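Local atomic coordinates of pilus tip adhesin Cpa (Streptococcus pyogenes, PDB entry 4C0Z), a protein that forms part of the pilus tip and can bind covalently, through reactive thioester bonds, to targets on host cells, thereby mediating adhesion of the streptococcal pili. Residues N57-F62 / L87-R92; Q72-L77 / F196-K201. All coordinates share one frame; numbering follows the deposited sequence.

Overall arrangement
Both interactions lie in the N-terminal thioester domain, and the chain alternates between their segments. Interaction 2 pairs the strands that hold 72-77 and 196-198 in an antiparallel barrel, chiefly by backbone bonds and with 516 Å² buried. Interaction 1 joins two loops over 192 Å², through one side-chain amide. It is the more buried of the two: four of its six touching residues are buried, against three of nine in interaction 2, which grades into lysines at the surface. Their centres are about 13 Å apart, yet they touch: Lys60 NZ donates to Lys201 O, and Leu87 CD2 packs on Gln197 CG. Spermidine lies directly on 57-62.

Interaction 1. Residues N57-F62 / L87-R92; sequences NLTKHF and LADKPR. With SPD (spermidine), chain B.
The amide of Asn57 and the carboxylate of Asp89 meet with their planes 55° apart, whereas Leu87 O lies close to the amide plane. Asn57 ND2 donates to Leu87 O at 2.9 Å, on a lone pair in the carbonyl plane and with an N-H...O angle of 161°. The bond from Asn57 ND2 to Asp89 OD1, 2.8 Å long, is bent to 129° and weak. The other carboxylate oxygen, Asp89 OD2, comes to 3.6 Å from Thr59 OG1. CG of Asn57 stands anti to its own carbonyl carbon, beside the backbone N.

On one face of the Phe62 ring, spermidine C7 sits 3.5 Å above the plane, offset toward the rim; His39 stacks with this ring. Spermidine N10 donates to Asn57 O at 3.2 Å, and that same carbonyl accepts Lys60 N at 3.1 Å, closing a type I turn. The polyamine also bonds Asn57 O of the second subunit. Cys55 and Gln204, which form the thioester cross-link, belong to the same pocket.

The turn leaves strand 51-56, with Asn57 N held by Asp139 just past helix 123-138. Leu87 ends helix 81-87, packing on Phe56 of strand 51-56 and on Ile195 of strand 191-198.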
loop_
_atom_site.group_PDB
_atom_site.type_symbol
_atom_site.label_atom_id
_atom_site.label_comp_id
_atom_site.label_asym_id
_atom_site.label_seq_id
_atom_site.Cartn_x
_atom_site.Cartn_y
_atom_site.Cartn_z
ATOM N N ASN I 57 -4.031 2.055 -5.958
ATOM C CA ASN I 57 -3.293 0.784 -6.095
ATOM C C ASN I 57 -2.290 0.708 -4.947
ATOM O O ASN I 57 -1.095 0.961 -5.129
ATOM C CB ASN I 57 -2.589 0.601 -7.436
ATOM C CG ASN I 57 -3.464 0.828 -8.652
ATOM O OD1 ASN I 57 -3.272 1.771 -9.406
ATOM N ND2 ASN I 57 -4.410 -0.029 -8.887
ATOM N N LEU I 58 -2.787 0.382 -3.746
ATOM C CA LEU I 58 -1.979 0.307 -2.530
ATOM C C LEU I 58 -0.819 -0.671 -2.581
ATOM O O LEU I 58 0.134 -0.506 -1.827
ATOM C CB LEU I 58 -2.865 0.002 -1.309
ATOM C CG LEU I 58 -3.795 1.100 -0.836
ATOM C CD1 LEU I 58 -4.657 0.592 0.313
ATOM C CD2 LEU I 58 -3.003 2.314 -0.395
ATOM N N THR I 59 -0.892 -1.696 -3.425
ATOM C CA THR I 59 0.161 -2.715 -3.469
ATOM C C THR I 59 1.265 -2.351 -4.475
ATOM O O THR I 59 2.209 -3.114 -4.622
ATOM C CB THR I 59 -0.427 -4.131 -3.685
ATOM O OG1 THR I 59 -0.918 -4.214 -5.015
ATOM C CG2 THR I 59 -1.541 -4.461 -2.716
ATOM N N LYS I 60 1.167 -1.183 -5.127
ATOM C CA LYS I 60 2.173 -0.689 -6.085
ATOM C C LYS I 60 3.046 0.388 -5.456
ATOM O O LYS I 60 2.807 0.747 -4.311
ATOM C CB LYS I 60 1.527 -0.245 -7.413
ATOM C CG LYS I 60 0.906 -1.447 -8.126
ATOM C CD LYS I 60 0.209 -1.043 -9.387
ATOM C CE LYS I 60 -0.268 -2.288 -10.099
ATOM N NZ LYS I 60 -0.501 -2.024 -11.541
ATOM N N HIS I 61 4.098 0.844 -6.157
ATOM C CA HIS I 61 5.050 1.817 -5.616
ATOM C C HIS I 61 4.525 3.229 -5.673
ATOM O O HIS I 61 3.921 3.630 -6.669
ATOM C CB HIS I 61 6.387 1.782 -6.384
ATOM C CG HIS I 61 7.271 0.624 -6.066
ATOM N ND1 HIS I 61 8.081 0.623 -4.951
ATOM C CD2 HIS I 61 7.469 -0.525 -6.753
ATOM C CE1 HIS I 61 8.712 -0.541 -4.971
ATOM N NE2 HIS I 61 8.397 -1.253 -6.054
ATOM N N PHE I 62 4.840 4.019 -4.625
ATOM C CA PHE I 62 4.524 5.446 -4.605
ATOM C C PHE I 62 5.307 6.112 -5.747
ATOM O O PHE I 62 6.426 5.685 -6.013
ATOM C CB PHE I 62 5.045 6.090 -3.291
ATOM C CG PHE I 62 4.096 6.083 -2.114
ATOM C CD1 PHE I 62 2.953 6.871 -2.121
ATOM C CD2 PHE I 62 4.386 5.336 -0.970
ATOM C CE1 PHE I 62 2.077 6.866 -1.036
ATOM C CE2 PHE I 62 3.526 5.353 0.120
ATOM C CZ PHE I 62 2.369 6.125 0.076
ATOM N N LEU I 87 -8.185 0.019 -14.194
ATOM C CA LEU I 87 -6.901 0.300 -13.536
ATOM C C LEU I 87 -6.822 0.033 -12.026
ATOM O O LEU I 87 -5.719 -0.139 -11.517
ATOM C CB LEU I 87 -6.488 1.753 -13.827
ATOM C CG LEU I 87 -6.224 2.075 -15.298
ATOM C CD1 LEU I 87 -6.068 3.551 -15.507
ATOM C CD2 LEU I 87 -5.003 1.303 -15.824
ATOM N N ALA I 88 -7.944 0.028 -11.315
ATOM C CA ALA I 88 -7.952 -0.192 -9.872
ATOM C C ALA I 88 -7.996 -1.676 -9.559
ATOM O O ALA I 88 -8.658 -2.435 -10.267
ATOM C CB ALA I 88 -9.124 0.527 -9.214
ATOM N N ASP I 89 -7.269 -2.083 -8.502
ATOM C CA ASP I 89 -7.200 -3.458 -8.030
ATOM C C ASP I 89 -8.514 -3.857 -7.336
ATOM O O ASP I 89 -9.144 -4.837 -7.748
ATOM C CB ASP I 89 -5.994 -3.636 -7.074
ATOM C CG ASP I 89 -4.600 -3.644 -7.705
ATOM O OD1 ASP I 89 -4.344 -2.820 -8.607
ATOM O OD2 ASP I 89 -3.728 -4.397 -7.208
ATOM N N LYS I 90 -8.929 -3.105 -6.290
ATOM C CA LYS I 90 -10.135 -3.403 -5.493
ATOM C C LYS I 90 -11.052 -2.169 -5.336
ATOM O O LYS I 90 -11.226 -1.707 -4.203
ATOM C CB LYS I 90 -9.728 -3.921 -4.086
ATOM C CG LYS I 90 -8.856 -5.171 -4.071
ATOM C CD LYS I 90 -8.064 -5.298 -2.772
ATOM C CE LYS I 90 -7.240 -6.555 -2.778
ATOM N NZ LYS I 90 -6.112 -6.466 -1.823
ATOM N N PRO I 91 -11.674 -1.613 -6.407
ATOM C CA PRO I 91 -12.534 -0.433 -6.198
ATOM C C PRO I 91 -13.828 -0.751 -5.443
ATOM O O PRO I 91 -14.371 -1.837 -5.607
ATOM C CB PRO I 91 -12.783 0.079 -7.620
ATOM C CG PRO I 91 -12.666 -1.112 -8.482
ATOM C CD PRO I 91 -11.624 -1.993 -7.837
ATOM N N ARG I 92 -14.286 0.181 -4.584
ATOM C CA ARG I 92 -15.524 0.061 -3.803
ATOM C C ARG I 92 -16.669 0.502 -4.730
ATOM O O ARG I 92 -17.053 1.677 -4.739
ATOM C CB ARG I 92 -15.431 0.927 -2.532
ATOM C CG ARG I 92 -16.391 0.528 -1.441
ATOM C CD ARG I 92 -16.306 1.438 -0.219
ATOM N NE ARG I 92 -15.072 1.246 0.552
ATOM C CZ ARG I 92 -14.896 0.334 1.504
ATOM N NH1 ARG I 92 -15.876 -0.504 1.821
ATOM N NH2 ARG I 92 -13.740 0.251 2.143
HETATM N N1 SPD B . 4.122 -1.986 1.891
HETATM C C2 SPD B . 3.541 -2.759 0.800
HETATM C C3 SPD B . 2.931 -1.823 -0.258
HETATM C C4 SPD B . 3.786 -0.592 -0.506
HETATM C C5 SPD B . 2.961 0.329 -1.399
HETATM N N6 SPD B . 2.909 1.682 -0.871
HETATM C C7 SPD B . 2.254 2.623 -1.821
HETATM C C8 SPD B . 0.812 2.971 -1.325
HETATM C C9 SPD B . 0.110 3.925 -2.339
HETATM N N10 SPD B . 0.211 3.468 -3.730
#

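Interaction 2. Residues Q72-L77 / F196-K201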
loop_
_atom_site.group_PDB
_atom_site.type_symbol
_atom_site.label_atom_id
_atom_site.label_comp_id
_atom_site.label_asym_id
_atom_site.label_seq_id
_atom_site.Cartn_x
_atom_site.Cartn_y
_atom_site.Cartn_z
ATOM N N GLN I 72 8.432 9.089 -13.210
ATOM C CA GLN I 72 7.317 8.255 -13.650
ATOM C C GLN I 72 6.450 9.025 -14.594
ATOM O O GLN I 72 6.151 10.210 -14.358
ATOM C CB GLN I 72 6.511 7.648 -12.507
ATOM C CG GLN I 72 7.216 6.483 -11.849
ATOM C CD GLN I 72 8.202 6.994 -10.838
ATOM O OE1 GLN I 72 7.886 7.880 -10.022
ATOM N NE2 GLN I 72 9.446 6.553 -10.948
ATOM N N TRP I 73 6.074 8.355 -15.698
ATOM C CA TRP I 73 5.286 8.954 -16.782
ATOM C C TRP I 73 3.889 8.441 -16.814
ATOM O O TRP I 73 3.651 7.262 -16.541
ATOM C CB TRP I 73 5.997 8.808 -18.121
ATOM C CG TRP I 73 7.428 9.262 -18.053
ATOM C CD1 TRP I 73 8.534 8.466 -17.955
ATOM C CD2 TRP I 73 7.890 10.611 -17.885
ATOM N NE1 TRP I 73 9.661 9.237 -17.823
ATOM C CE2 TRP I 73 9.295 10.561 -17.771
ATOM C CE3 TRP I 73 7.250 11.866 -17.832
ATOM C CZ2 TRP I 73 10.077 11.719 -17.652
ATOM C CZ3 TRP I 73 8.028 13.007 -17.712
ATOM C CH2 TRP I 73 9.422 12.925 -17.606
ATOM N N TYR I 74 2.938 9.359 -17.101
ATOM C CA TYR I 74 1.499 9.092 -17.047
ATOM C C TYR I 74 0.730 9.512 -18.292
ATOM O O TYR I 74 1.100 10.489 -18.948
ATOM C CB TYR I 74 0.880 9.777 -15.807
ATOM C CG TYR I 74 1.357 9.186 -14.496
ATOM C CD1 TYR I 74 2.569 9.579 -13.925
ATOM C CD2 TYR I 74 0.595 8.239 -13.820
ATOM C CE1 TYR I 74 3.040 8.990 -12.747
ATOM C CE2 TYR I 74 1.047 7.662 -12.634
ATOM C CZ TYR I 74 2.267 8.037 -12.101
ATOM O OH TYR I 74 2.707 7.464 -10.930
ATOM N N LYS I 75 -0.369 8.785 -18.577
ATOM C CA LYS I 75 -1.292 9.055 -19.681
ATOM C C LYS I 75 -2.589 9.582 -19.024
ATOM O O LYS I 75 -3.124 8.940 -18.113
ATOM C CB LYS I 75 -1.565 7.754 -20.456
ATOM C CG LYS I 75 -2.569 7.853 -21.608
ATOM C CD LYS I 75 -2.676 6.489 -22.271
ATOM C CE LYS I 75 -3.516 6.541 -23.524
ATOM N NZ LYS I 75 -3.590 5.211 -24.184
ATOM N N LYS I 76 -3.073 10.752 -19.458
ATOM C CA LYS I 76 -4.302 11.354 -18.920
ATOM C C LYS I 76 -5.537 10.715 -19.583
ATOM O O LYS I 76 -5.639 10.683 -20.808
ATOM C CB LYS I 76 -4.304 12.887 -19.105
ATOM C CG LYS I 76 -5.496 13.603 -18.451
ATOM C CD LYS I 76 -5.388 15.110 -18.579
ATOM C CE LYS I 76 -6.711 15.805 -18.334
ATOM N NZ LYS I 76 -6.569 17.285 -18.155
ATOM N N LEU I 77 -6.468 10.221 -18.763
ATOM C CA LEU I 77 -7.705 9.591 -19.226
ATOM C C LEU I 77 -8.879 10.234 -18.536
ATOM O O LEU I 77 -8.714 10.919 -17.523
ATOM C CB LEU I 77 -7.717 8.075 -18.913
ATOM C CG LEU I 77 -6.562 7.201 -19.435
ATOM C CD1 LEU I 77 -6.575 5.861 -18.740
ATOM C CD2 LEU I 77 -6.661 6.993 -20.951
ATOM N N PHE I 196 -4.798 9.337 -14.199
ATOM C CA PHE I 196 -3.461 9.334 -14.765
ATOM C C PHE I 196 -2.924 7.916 -14.676
ATOM O O PHE I 196 -2.692 7.384 -13.577
ATOM C CB PHE I 196 -2.564 10.376 -14.074
ATOM C CG PHE I 196 -3.001 11.779 -14.419
ATOM C CD1 PHE I 196 -3.970 12.435 -13.657
ATOM C CD2 PHE I 196 -2.479 12.432 -15.535
ATOM C CE1 PHE I 196 -4.405 13.717 -14.007
ATOM C CE2 PHE I 196 -2.893 13.720 -15.865
ATOM C CZ PHE I 196 -3.859 14.351 -15.108
ATOM N N GLN I 197 -2.816 7.275 -15.843
ATOM C CA GLN I 197 -2.367 5.890 -15.949
ATOM C C GLN I 197 -0.857 5.838 -16.007
ATOM O O GLN I 197 -0.264 6.440 -16.886
ATOM C CB GLN I 197 -3.001 5.206 -17.173
ATOM C CG GLN I 197 -2.574 3.754 -17.353
ATOM C CD GLN I 197 -3.116 3.105 -18.604
ATOM O OE1 GLN I 197 -3.873 3.694 -19.372
ATOM N NE2 GLN I 197 -2.720 1.870 -18.841
ATOM N N SER I 198 -0.238 5.109 -15.067
ATOM C CA SER I 198 1.217 4.933 -15.015
ATOM C C SER I 198 1.695 4.064 -16.160
ATOM O O SER I 198 1.117 3.003 -16.370
ATOM C CB SER I 198 1.615 4.248 -13.701
ATOM O OG SER I 198 3.025 4.167 -13.609
ATOM N N SER I 199 2.767 4.492 -16.849
ATOM C CA SER I 199 3.418 3.756 -17.939
ATOM C C SER I 199 4.013 2.463 -17.391
ATOM O O SER I 199 3.839 1.394 -17.972
ATOM C CB SER I 199 4.520 4.611 -18.561
ATOM O OG SER I 199 5.207 3.894 -19.571
ATOM N N ASP I 200 4.689 2.585 -16.245
ATOM C CA ASP I 200 5.344 1.525 -15.518
ATOM C C ASP I 200 4.272 0.911 -14.593
ATOM O O ASP I 200 3.819 1.570 -13.654
ATOM C CB ASP I 200 6.499 2.138 -14.704
ATOM C CG ASP I 200 7.403 1.135 -13.988
ATOM O OD1 ASP I 200 6.951 0.007 -13.727
ATOM O OD2 ASP I 200 8.577 1.478 -13.720
ATOM N N LYS I 201 3.900 -0.361 -14.849
ATOM C CA LYS I 201 2.851 -1.070 -14.099
ATOM C C LYS I 201 3.242 -1.397 -12.629
ATOM O O LYS I 201 2.420 -1.829 -11.852
ATOM C CB LYS I 201 2.388 -2.326 -14.852
ATOM C CG LYS I 201 1.638 -2.035 -16.151
ATOM C CD LYS I 201 0.215 -1.552 -15.879
ATOM C CE LYS I 201 -0.584 -1.271 -17.134
ATOM N NZ LYS I 201 -1.839 -0.530 -16.828
HETATM O O HOH W 1 5.166 5.648 -14.710
#
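Strands 72-77 and 196-198 run antiparallel with their axes 4.3 Å apart and 141° between their directions; Lys75 and Gln197 form a hydrogen-bonded pair, Lys75 N to Gln197 O at 2.9 Å and, in return, Gln197 N to Lys75 O at 2.8 Å. Tyr74 opposite Ser198 and Lys76 opposite Phe196 are non-hydrogen-bonded pairs, and their side chains share one face. There Tyr74 crosses Phe196 at about a right angle: Tyr74 CD2 touches Phe196 CB at 3.8 Å, while the edge of the tyrosine ring meets Phe196 O. Tyr74 CE2 rests 3.6 Å from Ser198 CB. The extended chain of Lys76, its CG anti to the backbone N (chi1 -175°), runs beside the Phe196 ring, Lys76 CB to Phe196 CE2 3.6 Å.

This pairing belongs to a six-stranded antiparallel barrel, in which backbone bonds from Gln72 and Tyr74 to Gly21 and Trp19 of strand 19-23 complete the closure. Tyr74 OH bonds the backbone O of Gln204, the thioester glutamine. Gln197 is on the opposite face, with Lys75, and Leu77 CD1 reaches its CB; Leu87 packs against both Leu77 and Gln197. Where strand 196-198 ends, Trp73 O accepts Ser199 N at 2.9 Å and also a water that donates to Ser198 OG, whose own proton goes to Asp200 O, Ser198 OG to Asp200 O being 2.7 Å.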